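Local structure of particle-associated glycoside hydrolase (Acinetobacter phage Fri1, 6C72) at residues A95-E100 with I107-I112; H134-A139 with F180-D185; C218-K223 with F239-L244. The protein is a trimeric tailspike that depolymerises the capsular polysaccharide of Acinetobacter baumannii, probably as a glycosidase, and so aids entry of the phage. One frame throughout, in Å; residues are numbered along the deposited sequence.

Contact 1: A95-E100 with I107-I112; sequences AGLRAE and IDQTTI
Ile107 places its CD1 over one face of the Arg98 guanidinium, 3.2 Å from Arg98 NH1, while the flat amide of Gln109 meets the backbone of the same arginine through OE1 and NE2. The guanidinium and amide planes stand 75° apart, so the two flat groups do not stack. Gln109 OE1 accepts from Arg98 N at 2.8 Å; the bond is almost straight and lies in the amide plane on a lone pair. Gln109 NE2 in turn reaches Arg98 O at 3.3 Å, a weak bond. The strong bond, seconded by the weak one, is consistent with this rotation of the amide. Leu97 crosses Gln109 at about a right angle, its CG 3.8 Å from Gln109 NE2. Further along, Ile112 uses its CG2 branch, anti to the backbone N, against Ala95 CB at 3.8 Å and Leu97 CB at 3.9 Å. Gln109 is the N-cap residue of helix 110-122, and Asp108 OD1 closes an Asx turn by accepting from Thr110 N. The contact joins the loop after strand 89-91 to the start of this helix, with Leu97 touching Ile135 and Gln109 touching Ala137 on strand 133-140.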
ATOM      1  N   ALA A  95      38.975 -15.400  14.741  1.00 38.78           N
ATOM      2  CA  ALA A  95      39.732 -16.098  13.709  1.00 39.63           C
ATOM      3  C   ALA A  95      41.050 -15.409  13.401  1.00 39.33           C
ATOM      4  O   ALA A  95      41.727 -15.781  12.439  1.00 40.49           O
ATOM      5  CB  ALA A  95      38.912 -16.225  12.427  1.00 40.13           C
ATOM      6  N   GLY A  96      41.424 -14.405  14.182  1.00 37.19           N
ATOM      7  CA  GLY A  96      42.678 -13.717  13.996  1.00 38.38           C
ATOM      8  C   GLY A  96      42.582 -12.384  13.294  1.00 37.32           C
ATOM      9  O   GLY A  96      43.616 -11.748  13.082  1.00 38.35           O
ATOM     10  N   LEU A  97      41.385 -11.936  12.927  1.00 38.94           N
ATOM     11  CA  LEU A  97      41.262 -10.650  12.252  1.00 38.36           C
ATOM     12  C   LEU A  97      41.779  -9.525  13.151  1.00 38.97           C
ATOM     13  O   LEU A  97      41.472  -9.479  14.344  1.00 39.99           O
ATOM     14  CB  LEU A  97      39.806 -10.407  11.862  1.00 38.05           C
ATOM     15  CG  LEU A  97      39.572  -9.208  10.947  1.00 37.31           C
ATOM     16  CD1 LEU A  97      38.897  -9.680   9.666  1.00 36.47           C
ATOM     17  CD2 LEU A  97      38.730  -8.174  11.647  1.00 37.87           C
ATOM     18  N   ARG A  98      42.593  -8.635  12.588  1.00 50.51           N
ATOM     19  CA  ARG A  98      43.179  -7.562  13.376  1.00 51.10           C
ATOM     20  C   ARG A  98      42.201  -6.399  13.480  1.00 51.39           C
ATOM     21  O   ARG A  98      41.740  -5.876  12.462  1.00 50.75           O
ATOM     22  CB  ARG A  98      44.503  -7.097  12.760  1.00 50.86           C
ATOM     23  CG  ARG A  98      45.705  -8.027  12.996  1.00 51.01           C
ATOM     24  CD  ARG A  98      46.983  -7.519  12.290  1.00 51.12           C
ATOM     25  NE  ARG A  98      47.461  -6.242  12.836  1.00 51.10           N
ATOM     26  CZ  ARG A  98      48.555  -5.594  12.425  1.00 51.27           C
ATOM     27  NH1 ARG A  98      49.311  -6.099  11.449  1.00 51.56           N
ATOM     28  NH2 ARG A  98      48.903  -4.444  13.005  1.00 51.30           N
ATOM     29  N   ALA A  99      41.898  -5.983  14.710  1.00 34.98           N
ATOM     30  CA  ALA A  99      40.879  -4.969  14.967  1.00 33.80           C
ATOM     31  C   ALA A  99      41.468  -3.558  15.022  1.00 34.12           C
ATOM     32  O   ALA A  99      42.684  -3.360  15.118  1.00 35.49           O
ATOM     33  CB  ALA A  99      40.144  -5.258  16.275  1.00 34.10           C
ATOM     34  N   GLU A 100      40.570  -2.573  14.953  1.00 35.68           N
ATOM     35  CA  GLU A 100      40.886  -1.154  15.154  1.00 36.21           C
ATOM     36  C   GLU A 100      42.053  -0.673  14.299  1.00 35.50           C
ATOM     37  O   GLU A 100      42.795   0.225  14.690  1.00 35.97           O
ATOM     38  CB  GLU A 100      41.160  -0.858  16.624  1.00 37.07           C
ATOM     39  CG  GLU A 100      40.079  -1.362  17.533  1.00 38.08           C
ATOM     40  CD  GLU A 100      39.567  -0.279  18.453  1.00 39.18           C
ATOM     41  OE1 GLU A 100      38.787   0.583  17.978  1.00 39.54           O
ATOM     42  OE2 GLU A 100      39.961  -0.276  19.647  1.00 39.51           O
ATOM     43  N   ILE A 107      46.274  -4.143   4.992  1.00 46.78           N
ATOM     44  CA  ILE A 107      46.479  -5.543   5.342  1.00 46.47           C
ATOM     45  C   ILE A 107      45.326  -6.354   4.764  1.00 46.18           C
ATOM     46  O   ILE A 107      44.161  -6.126   5.120  1.00 45.56           O
ATOM     47  CB  ILE A 107      46.596  -5.727   6.863  1.00 46.04           C
ATOM     48  CG1 ILE A 107      47.912  -5.112   7.360  1.00 46.48           C
ATOM     49  CG2 ILE A 107      46.502  -7.189   7.236  1.00 45.78           C
ATOM     50  CD1 ILE A 107      47.949  -4.843   8.847  1.00 46.50           C
ATOM     51  N   ASP A 108      45.646  -7.292   3.869  1.00 39.15           N
ATOM     52  CA  ASP A 108      44.628  -8.152   3.275  1.00 38.23           C
ATOM     53  C   ASP A 108      44.215  -9.197   4.302  1.00 37.70           C
ATOM     54  O   ASP A 108      45.027 -10.034   4.710  1.00 39.18           O
ATOM     55  CB  ASP A 108      45.163  -8.794   1.989  1.00 39.97           C
ATOM     56  CG  ASP A 108      44.113  -9.649   1.244  1.00 39.25           C
ATOM     57  OD1 ASP A 108      42.950  -9.769   1.674  1.00 37.42           O
ATOM     58  OD2 ASP A 108      44.440 -10.166   0.160  1.00 40.73           O
ATOM     59  N   GLN A 109      42.958  -9.152   4.724  1.00 35.76           N
ATOM     60  CA  GLN A 109      42.427 -10.124   5.672  1.00 35.25           C
ATOM     61  C   GLN A 109      41.294 -10.921   5.032  1.00 34.38           C
ATOM     62  O   GLN A 109      40.407 -11.427   5.727  1.00 33.47           O
ATOM     63  CB  GLN A 109      41.959  -9.442   6.960  1.00 34.17           C
ATOM     64  CG  GLN A 109      42.950  -8.391   7.499  1.00 34.95           C
ATOM     65  CD  GLN A 109      42.810  -8.116   9.005  1.00 34.70           C
ATOM     66  OE1 GLN A 109      43.212  -8.932   9.845  1.00 35.65           O
ATOM     67  NE2 GLN A 109      42.189  -6.996   9.340  1.00 33.57           N
ATOM     68  N   THR A 110      41.318 -11.025   3.698  1.00 34.95           N
ATOM     69  CA  THR A 110      40.247 -11.693   2.964  1.00 35.32           C
ATOM     70  C   THR A 110      40.077 -13.140   3.416  1.00 35.39           C
ATOM     71  O   THR A 110      38.960 -13.591   3.697  1.00 35.09           O
ATOM     72  CB  THR A 110      40.536 -11.615   1.462  1.00 36.75           C
ATOM     73  OG1 THR A 110      40.445 -10.247   1.036  1.00 36.80           O
ATOM     74  CG2 THR A 110      39.554 -12.474   0.657  1.00 37.67           C
ATOM     75  N   THR A 111      41.180 -13.873   3.520  1.00 39.70           N
ATOM     76  CA  THR A 111      41.093 -15.283   3.871  1.00 39.98           C
ATOM     77  C   THR A 111      40.460 -15.481   5.245  1.00 39.08           C
ATOM     78  O   THR A 111      39.629 -16.381   5.428  1.00 39.20           O
ATOM     79  CB  THR A 111      42.487 -15.909   3.813  1.00 40.62           C
ATOM     80  OG1 THR A 111      42.989 -15.816   2.473  1.00 41.66           O
ATOM     81  CG2 THR A 111      42.447 -17.371   4.231  1.00 41.01           C
ATOM     82  N   ILE A 112      40.802 -14.620   6.207  1.00 35.27           N
ATOM     83  CA  ILE A 112      40.282 -14.778   7.563  1.00 34.56           C
ATOM     84  C   ILE A 112      38.780 -14.546   7.592  1.00 33.16           C
ATOM     85  O   ILE A 112      38.032 -15.345   8.172  1.00 33.23           O
ATOM     86  CB  ILE A 112      41.013 -13.837   8.537  1.00 34.92           C
ATOM     87  CG1 ILE A 112      42.460 -14.306   8.744  1.00 36.98           C
ATOM     88  CG2 ILE A 112      40.253 -13.727   9.859  1.00 34.10           C
ATOM     89  CD1 ILE A 112      43.300 -13.291   9.456  1.00 37.67           C
TER

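Contact 2: H134-A139 with F180-D185; sequences HIYAKA and FWHSSD. With ZN (zinc ion), chain D.
His134 and Phe180 sit in register on neighbouring parallel strands, their rings in an offset stack with planes 14° apart. Phe180 CB lies over the His134 face, 3.4 Å from His134 ND1, and makes a CH-pi contact. His182, by contrast, meets His134 rim to rim: His134 ND1 donates to His182 NE2 at 2.8 Å, in the plane of both rings and nearly straight. His134 NE2 binds the zinc ion at 2.0 Å, and three waters complete the ligands modelled on the metal. His182 is thereby a second-shell residue that fixes the rotation of the zinc ligand; its own ND1 is hydrogen-bonded to Ser209 O. Donating to His182 NE2 may make His134 NE2 a somewhat stronger zinc ligand.

Tyr136 closes the row, stacked offset on His182 with ring centroids 4.2 Å apart, its CZ over the centre of the imidazole. Its hydroxyl is hydrogen-bonded to Glu103 O. Trp181 projects from the other face of the sheet, alongside Ile135. Its CG is anti to the backbone N (chi1 -169°), and the indole edge faces the neighbouring strand: Trp181 NE1 donates to Ala137 O at 2.7 Å, and Trp181 CZ2 packs on Ala139 CB at 3.7 Å. Past the paired residues 134-136 and 180-182, the extended Lys138 crosses Asp185 at about a right angle, and Lys138 NZ meets the syn side of Asp185 OD2 at 2.6 Å. Asp185 OD1 is hydrogen-bonded to Ser187 OG, and Lys138 NZ also forms a salt bridge with Glu160 of the second subunit.

Backbone bonds from Ile135 N to Phe180 O and from His182 N to Ile135 O hold the strands together. Parallel strands of successive coils in register, with rings stacked on one face, are characteristic of the right-handed beta-helix of phage tailspikes, here with a zinc ion bound by one histidine of the aromatic cluster.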
ATOM      1  N   HIS A 134      39.341  -0.211  10.093  1.00 31.79           N
ATOM      2  CA  HIS A 134      39.350  -0.411   8.649  1.00 30.78           C
ATOM      3  C   HIS A 134      39.771  -1.843   8.362  1.00 30.26           C
ATOM      4  O   HIS A 134      40.751  -2.334   8.932  1.00 30.69           O
ATOM      5  CB  HIS A 134      40.281   0.579   7.952  1.00 31.31           C
ATOM      6  CG  HIS A 134      39.770   1.989   7.961  1.00 31.84           C
ATOM      7  ND1 HIS A 134      39.157   2.569   6.872  1.00 31.72           N
ATOM      8  CD2 HIS A 134      39.743   2.923   8.945  1.00 32.76           C
ATOM      9  CE1 HIS A 134      38.804   3.806   7.173  1.00 32.43           C
ATOM     10  NE2 HIS A 134      39.140   4.042   8.428  1.00 33.06           N
ATOM     11  N   ILE A 135      39.001  -2.521   7.518  1.00 33.79           N
ATOM     12  CA  ILE A 135      39.209  -3.925   7.201  1.00 33.51           C
ATOM     13  C   ILE A 135      39.256  -4.056   5.686  1.00 33.72           C
ATOM     14  O   ILE A 135      38.276  -3.731   5.002  1.00 33.64           O
ATOM     15  CB  ILE A 135      38.096  -4.805   7.788  1.00 33.06           C
ATOM     16  CG1 ILE A 135      38.002  -4.590   9.299  1.00 33.79           C
ATOM     17  CG2 ILE A 135      38.356  -6.265   7.479  1.00 32.99           C
ATOM     18  CD1 ILE A 135      36.805  -5.243   9.934  1.00 34.07           C
ATOM     19  N   TYR A 136      40.384  -4.526   5.160  1.00 33.02           N
ATOM     20  CA  TYR A 136      40.513  -4.839   3.739  1.00 33.87           C
ATOM     21  C   TYR A 136      40.333  -6.343   3.607  1.00 33.87           C
ATOM     22  O   TYR A 136      41.256  -7.115   3.880  1.00 34.07           O
ATOM     23  CB  TYR A 136      41.858  -4.387   3.186  1.00 34.87           C
ATOM     24  CG  TYR A 136      42.071  -2.884   3.186  1.00 35.20           C
ATOM     25  CD1 TYR A 136      41.720  -2.111   2.081  1.00 36.03           C
ATOM     26  CD2 TYR A 136      42.647  -2.242   4.278  1.00 34.97           C
ATOM     27  CE1 TYR A 136      41.928  -0.745   2.064  1.00 36.50           C
ATOM     28  CE2 TYR A 136      42.850  -0.871   4.274  1.00 35.50           C
ATOM     29  CZ  TYR A 136      42.491  -0.128   3.164  1.00 36.21           C
ATOM     30  OH  TYR A 136      42.707   1.233   3.149  1.00 36.90           O
ATOM     31  N   ALA A 137      39.143  -6.757   3.181  1.00 33.91           N
ATOM     32  CA  ALA A 137      38.815  -8.174   3.113  1.00 34.05           C
ATOM     33  C   ALA A 137      37.517  -8.375   2.353  1.00 34.61           C
ATOM     34  O   ALA A 137      36.445  -8.032   2.862  1.00 33.88           O
ATOM     35  CB  ALA A 137      38.682  -8.768   4.516  1.00 32.99           C
ATOM     36  N   LYS A 138      37.585  -8.951   1.158  1.00 32.72           N
ATOM     37  CA  LYS A 138      36.372  -9.189   0.395  1.00 33.69           C
ATOM     38  C   LYS A 138      35.788 -10.526   0.813  1.00 33.54           C
ATOM     39  O   LYS A 138      36.515 -11.442   1.186  1.00 33.30           O
ATOM     40  CB  LYS A 138      36.624  -9.140  -1.114  1.00 35.47           C
ATOM     41  CG  LYS A 138      37.491 -10.198  -1.678  1.00 36.33           C
ATOM     42  CD  LYS A 138      37.636  -9.992  -3.181  1.00 38.10           C
ATOM     43  CE  LYS A 138      38.352 -11.167  -3.833  1.00 39.20           C
ATOM     44  NZ  LYS A 138      38.252 -11.112  -5.325  1.00 40.82           N
ATOM     45  N   ALA A 139      34.471 -10.605   0.821  1.00 31.95           N
ATOM     46  CA  ALA A 139      33.775 -11.766   1.345  1.00 31.83           C
ATOM     47  C   ALA A 139      32.713 -12.218   0.364  1.00 33.49           C
ATOM     48  O   ALA A 139      32.033 -11.403  -0.273  1.00 34.25           O
ATOM     49  CB  ALA A 139      33.132 -11.480   2.705  1.00 30.20           C
ATOM     50  N   PHE A 180      34.768   0.059   8.959  1.00 30.72           N
ATOM     51  CA  PHE A 180      34.931   0.517   7.581  1.00 30.59           C
ATOM     52  C   PHE A 180      35.440  -0.648   6.741  1.00 30.86           C
ATOM     53  O   PHE A 180      36.618  -1.026   6.830  1.00 31.90           O
ATOM     54  CB  PHE A 180      35.883   1.710   7.499  1.00 31.43           C
ATOM     55  CG  PHE A 180      35.417   2.901   8.277  1.00 31.26           C
ATOM     56  CD1 PHE A 180      34.530   3.809   7.711  1.00 30.55           C
ATOM     57  CD2 PHE A 180      35.876   3.130   9.575  1.00 31.90           C
ATOM     58  CE1 PHE A 180      34.097   4.908   8.434  1.00 30.46           C
ATOM     59  CE2 PHE A 180      35.446   4.225  10.300  1.00 31.77           C
ATOM     60  CZ  PHE A 180      34.568   5.116   9.736  1.00 31.06           C
ATOM     61  N   TRP A 181      34.574  -1.166   5.877  1.00 30.00           N
ATOM     62  CA  TRP A 181      34.812  -2.430   5.187  1.00 30.12           C
ATOM     63  C   TRP A 181      35.239  -2.144   3.749  1.00 30.24           C
ATOM     64  O   TRP A 181      34.456  -1.605   2.955  1.00 29.51           O
ATOM     65  CB  TRP A 181      33.551  -3.283   5.253  1.00 29.21           C
ATOM     66  CG  TRP A 181      33.714  -4.696   4.826  1.00 29.41           C
ATOM     67  CD1 TRP A 181      34.869  -5.338   4.533  1.00 30.34           C
ATOM     68  CD2 TRP A 181      32.661  -5.646   4.623  1.00 28.74           C
ATOM     69  NE1 TRP A 181      34.612  -6.628   4.164  1.00 30.28           N
ATOM     70  CE2 TRP A 181      33.261  -6.848   4.216  1.00 29.31           C
ATOM     71  CE3 TRP A 181      31.265  -5.591   4.739  1.00 27.82           C
ATOM     72  CZ2 TRP A 181      32.516  -7.995   3.918  1.00 28.97           C
ATOM     73  CZ3 TRP A 181      30.525  -6.730   4.446  1.00 27.51           C
ATOM     74  CH2 TRP A 181      31.153  -7.915   4.040  1.00 28.08           C
ATOM     75  N   HIS A 182      36.486  -2.477   3.427  1.00 31.26           N
ATOM     76  CA  HIS A 182      37.047  -2.323   2.094  1.00 31.58           C
ATOM     77  C   HIS A 182      37.225  -3.690   1.461  1.00 31.69           C
ATOM     78  O   HIS A 182      37.169  -4.721   2.133  1.00 31.80           O
ATOM     79  CB  HIS A 182      38.419  -1.637   2.103  1.00 32.86           C
ATOM     80  CG  HIS A 182      38.508  -0.386   2.920  1.00 33.09           C
ATOM     81  ND1 HIS A 182      38.811   0.839   2.365  1.00 33.43           N
ATOM     82  CD2 HIS A 182      38.416  -0.181   4.255  1.00 33.17           C
ATOM     83  CE1 HIS A 182      38.878   1.748   3.320  1.00 33.69           C
ATOM     84  NE2 HIS A 182      38.632   1.156   4.474  1.00 33.50           N
ATOM     85  N   SER A 183      37.491  -3.678   0.163  1.00 31.79           N
ATOM     86  CA  SER A 183      37.843  -4.877  -0.577  1.00 32.09           C
ATOM     87  C   SER A 183      39.355  -4.997  -0.706  1.00 33.52           C
ATOM     88  O   SER A 183      40.096  -4.024  -0.563  1.00 34.24           O
ATOM     89  CB  SER A 183      37.206  -4.870  -1.966  1.00 31.41           C
ATOM     90  OG  SER A 183      37.589  -6.030  -2.685  1.00 31.76           O
ATOM     91  N   SER A 184      39.811  -6.210  -1.003  1.00 35.61           N
ATOM     92  CA  SER A 184      41.224  -6.454  -1.245  1.00 35.83           C
ATOM     93  C   SER A 184      41.625  -6.293  -2.707  1.00 36.71           C
ATOM     94  O   SER A 184      42.819  -6.407  -3.007  1.00 37.06           O
ATOM     95  CB  SER A 184      41.612  -7.851  -0.768  1.00 36.16           C
ATOM     96  OG  SER A 184      40.858  -8.845  -1.436  1.00 35.49           O
ATOM     97  N   ASP A 185      40.680  -6.053  -3.615  1.00 43.83           N
ATOM     98  CA  ASP A 185      40.989  -5.803  -5.027  1.00 44.73           C
ATOM     99  C   ASP A 185      39.937  -4.845  -5.597  1.00 45.16           C
ATOM    100  O   ASP A 185      39.240  -4.149  -4.849  1.00 44.74           O
ATOM    101  CB  ASP A 185      41.076  -7.131  -5.807  1.00 45.02           C
ATOM    102  CG  ASP A 185      39.752  -7.912  -5.829  1.00 44.77           C
ATOM    103  OD1 ASP A 185      38.662  -7.325  -5.629  1.00 44.63           O
ATOM    104  OD2 ASP A 185      39.801  -9.144  -6.042  1.00 44.64           O
TER
HETATM  105 ZN    ZN D 801      38.964   5.726   9.478  1.00 35.61          ZN
HETATM  106  O   HOH W   1      40.534   7.190   9.662  1.00 36.49           O
HETATM  107  O   HOH W   2      37.439   7.133   8.057  1.00 32.51           O
HETATM  108  O   HOH W   3      38.857   5.224  11.405  1.00 31.53           O

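Contact 3: C218-K223 with F239-L244; sequences CGFGIK and FRLEGL
Phe239 lays one ring face against the backbone of Gly221, whose CA makes a CH-pi contact 3.7 Å from the ring centroid; Gly221 N stands over the same face, offset toward the rim. Cys218 flanks this ring at its edge, with Cys218 O 3.4 Å from Phe239 CD1 and the sulfur in a long sulfur-aromatic contact. Gly221 CA also passes close to Gly243 O, at 3.2 Å.

Among the backbone bonds, Gly219 O is gripped twice, by Leu241 N at 2.9 Å and by Glu242 N at 3.2 Å. Arg240 N donates to Cys218 O, Gly221 N to Glu242 O, and Ile222 N to Gly243 O. Phe220 pairs with Glu242 and Ile222 with Leu244 as parallel bridges, the chain turning corners at Gly221 and Gly243: equivalent corners of successive coils in the beta-helix, stacked one on the next.

Apolar contacts lie on both sides of these corners. Phe220 CZ meets Leu241 CD1 at 3.6 Å, and Ile222 CB meets Leu244 CD1 at 4.0 Å.

Of the charged groups, Glu242 runs beside Phe220 in the same direction, its carboxylate 26° from the ring plane. A bend at chi2 (88°) turns Glu242 CD toward Phe220, and Glu242 OE1 lies in the ring plane at its edge, 3.2 Å from Phe220 CE1. Glu242 OE2 is held by Arg269 and Asn270. Gly219 CA lies over one face of the Arg240 guanidinium, whose NE bonds to Asn217 O and NH2 to Gly186 O.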
ATOM      1  N   CYS A 218      37.347   0.124  -5.781  1.00 36.74           N
ATOM      2  CA  CYS A 218      36.619  -1.121  -5.921  1.00 36.01           C
ATOM      3  C   CYS A 218      35.326  -0.897  -6.694  1.00 36.21           C
ATOM      4  O   CYS A 218      34.641   0.116  -6.516  1.00 36.48           O
ATOM      5  CB  CYS A 218      36.326  -1.703  -4.547  1.00 35.06           C
ATOM      6  SG  CYS A 218      35.524  -3.283  -4.668  1.00 34.40           S
ATOM      7  N   GLY A 219      34.995  -1.845  -7.565  1.00 35.81           N
ATOM      8  CA  GLY A 219      33.813  -1.735  -8.397  1.00 36.09           C
ATOM      9  C   GLY A 219      32.514  -1.600  -7.628  1.00 35.43           C
ATOM     10  O   GLY A 219      31.800  -0.603  -7.770  1.00 35.87           O
ATOM     11  N   PHE A 220      32.197  -2.591  -6.805  1.00 27.68           N
ATOM     12  CA  PHE A 220      30.931  -2.648  -6.097  1.00 26.80           C
ATOM     13  C   PHE A 220      31.157  -2.758  -4.600  1.00 26.72           C
ATOM     14  O   PHE A 220      32.106  -3.410  -4.143  1.00 27.40           O
ATOM     15  CB  PHE A 220      30.091  -3.852  -6.534  1.00 26.61           C
ATOM     16  CG  PHE A 220      29.811  -3.911  -8.012  1.00 27.36           C
ATOM     17  CD1 PHE A 220      29.006  -2.949  -8.622  1.00 27.89           C
ATOM     18  CD2 PHE A 220      30.339  -4.946  -8.789  1.00 27.68           C
ATOM     19  CE1 PHE A 220      28.738  -3.012  -9.988  1.00 28.72           C
ATOM     20  CE2 PHE A 220      30.071  -5.019 -10.147  1.00 28.40           C
ATOM     21  CZ  PHE A 220      29.263  -4.051 -10.752  1.00 28.90           C
ATOM     22  N   GLY A 221      30.261  -2.133  -3.839  1.00 33.02           N
ATOM     23  CA  GLY A 221      30.149  -2.443  -2.430  1.00 32.64           C
ATOM     24  C   GLY A 221      29.452  -3.775  -2.239  1.00 32.47           C
ATOM     25  O   GLY A 221      30.095  -4.791  -1.967  1.00 32.57           O
ATOM     26  N   ILE A 222      28.132  -3.784  -2.401  1.00 32.93           N
ATOM     27  CA  ILE A 222      27.327  -4.997  -2.331  1.00 33.10           C
ATOM     28  C   ILE A 222      26.883  -5.333  -3.743  1.00 33.16           C
ATOM     29  O   ILE A 222      26.240  -4.511  -4.407  1.00 33.08           O
ATOM     30  CB  ILE A 222      26.108  -4.840  -1.407  1.00 33.35           C
ATOM     31  CG1 ILE A 222      26.519  -4.283  -0.043  1.00 33.63           C
ATOM     32  CG2 ILE A 222      25.382  -6.183  -1.255  1.00 34.04           C
ATOM     33  CD1 ILE A 222      25.350  -3.890   0.831  1.00 34.29           C
ATOM     34  N   LYS A 223      27.267  -6.515  -4.213  1.00 30.28           N
ATOM     35  CA  LYS A 223      26.791  -7.082  -5.469  1.00 30.71           C
ATOM     36  C   LYS A 223      25.929  -8.287  -5.129  1.00 31.26           C
ATOM     37  O   LYS A 223      26.418  -9.253  -4.533  1.00 31.63           O
ATOM     38  CB  LYS A 223      27.956  -7.484  -6.384  1.00 31.03           C
ATOM     39  CG  LYS A 223      27.513  -8.164  -7.656  1.00 31.72           C
ATOM     40  CD  LYS A 223      28.655  -8.523  -8.619  1.00 32.05           C
ATOM     41  CE  LYS A 223      28.050  -9.224  -9.846  1.00 32.70           C
ATOM     42  NZ  LYS A 223      29.026  -9.747 -10.860  1.00 32.96           N
ATOM     43  N   PHE A 239      32.742   4.102  -4.386  1.00 30.29           N
ATOM     44  CA  PHE A 239      32.940   2.945  -5.252  1.00 29.94           C
ATOM     45  C   PHE A 239      33.034   3.347  -6.722  1.00 31.27           C
ATOM     46  O   PHE A 239      32.458   4.344  -7.163  1.00 32.40           O
ATOM     47  CB  PHE A 239      31.840   1.904  -5.015  1.00 28.81           C
ATOM     48  CG  PHE A 239      32.021   1.175  -3.718  1.00 27.73           C
ATOM     49  CD1 PHE A 239      32.830   0.045  -3.650  1.00 27.62           C
ATOM     50  CD2 PHE A 239      31.495   1.690  -2.537  1.00 27.45           C
ATOM     51  CE1 PHE A 239      33.054  -0.599  -2.433  1.00 27.78           C
ATOM     52  CE2 PHE A 239      31.707   1.048  -1.323  1.00 26.88           C
ATOM     53  CZ  PHE A 239      32.483  -0.096  -1.270  1.00 27.37           C
ATOM     54  N   ARG A 240      33.811   2.564  -7.472  1.00 29.05           N
ATOM     55  CA  ARG A 240      34.098   2.886  -8.864  1.00 29.71           C
ATOM     56  C   ARG A 240      32.863   2.722  -9.739  1.00 28.99           C
ATOM     57  O   ARG A 240      32.706   3.441 -10.730  1.00 30.12           O
ATOM     58  CB  ARG A 240      35.247   2.005  -9.357  1.00 30.75           C
ATOM     59  CG  ARG A 240      35.686   2.239 -10.801  1.00 31.68           C
ATOM     60  CD  ARG A 240      36.908   1.405 -11.171  1.00 32.90           C
ATOM     61  NE  ARG A 240      36.797   0.007 -10.741  1.00 32.52           N
ATOM     62  CZ  ARG A 240      36.254  -0.974 -11.466  1.00 32.25           C
ATOM     63  NH1 ARG A 240      35.756  -0.729 -12.674  1.00 32.30           N
ATOM     64  NH2 ARG A 240      36.211  -2.211 -10.983  1.00 32.04           N
ATOM     65  N   LEU A 241      31.984   1.784  -9.401  1.00 30.37           N
ATOM     66  CA  LEU A 241      30.750   1.602 -10.156  1.00 30.49           C
ATOM     67  C   LEU A 241      29.562   1.982  -9.281  1.00 30.05           C
ATOM     68  O   LEU A 241      29.044   3.097  -9.392  1.00 30.95           O
ATOM     69  CB  LEU A 241      30.629   0.159 -10.664  1.00 29.75           C
ATOM     70  CG  LEU A 241      31.778  -0.263 -11.581  1.00 30.22           C
ATOM     71  CD1 LEU A 241      31.625  -1.703 -12.023  1.00 29.65           C
ATOM     72  CD2 LEU A 241      31.881   0.645 -12.797  1.00 31.47           C
ATOM     73  N   GLU A 242      29.153   1.089  -8.378  1.00 31.55           N
ATOM     74  CA  GLU A 242      27.997   1.323  -7.524  1.00 30.86           C
ATOM     75  C   GLU A 242      28.284   0.864  -6.101  1.00 29.56           C
ATOM     76  O   GLU A 242      28.998  -0.117  -5.875  1.00 29.01           O
ATOM     77  CB  GLU A 242      26.743   0.592  -8.035  1.00 30.51           C
ATOM     78  CG  GLU A 242      26.061   1.257  -9.217  1.00 31.74           C
ATOM     79  CD  GLU A 242      26.626   0.786 -10.546  1.00 32.26           C
ATOM     80  OE1 GLU A 242      27.163  -0.346 -10.605  1.00 31.78           O
ATOM     81  OE2 GLU A 242      26.533   1.550 -11.530  1.00 32.99           O
ATOM     82  N   GLY A 243      27.686   1.564  -5.142  1.00 24.69           N
ATOM     83  CA  GLY A 243      27.695   1.056  -3.784  1.00 24.55           C
ATOM     84  C   GLY A 243      26.884  -0.220  -3.640  1.00 24.24           C
ATOM     85  O   GLY A 243      27.255  -1.119  -2.881  1.00 24.42           O
ATOM     86  N   LEU A 244      25.779  -0.322  -4.377  1.00 27.30           N
ATOM     87  CA  LEU A 244      24.899  -1.483  -4.378  1.00 26.84           C
ATOM     88  C   LEU A 244      24.555  -1.828  -5.820  1.00 27.21           C
ATOM     89  O   LEU A 244      24.225  -0.936  -6.609  1.00 27.81           O
ATOM     90  CB  LEU A 244      23.618  -1.198  -3.580  1.00 26.72           C
ATOM     91  CG  LEU A 244      22.453  -2.188  -3.699  1.00 26.62           C
ATOM     92  CD1 LEU A 244      22.779  -3.556  -3.119  1.00 26.80           C
ATOM     93  CD2 LEU A 244      21.175  -1.607  -3.085  1.00 26.86           C
TER

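The three contacts follow one another along the chain, from the N-terminal end of the beta-helix, where helix 110-122 packs, into its coils. Contacts 1 and 2 have centres 9 Å apart and touch: Gln109 N lies 2.8 Å from Tyr136 O, and Thr110 OG1 lies 2.9 Å from Ser184 OG, both probable hydrogen bonds. Contact 3 is centred 12 Å from contact 2 and meets it by packing, Ser183 CB lying 3.6 Å from Cys218 SG. Contacts 1 and 3 do not touch. From the side chain of the zinc ligand His134 in contact 2, that of Gln109 is about 8 Å away and that of Phe239 about 11 Å. Another bound zinc lies about 5 Å from the His182 side chain.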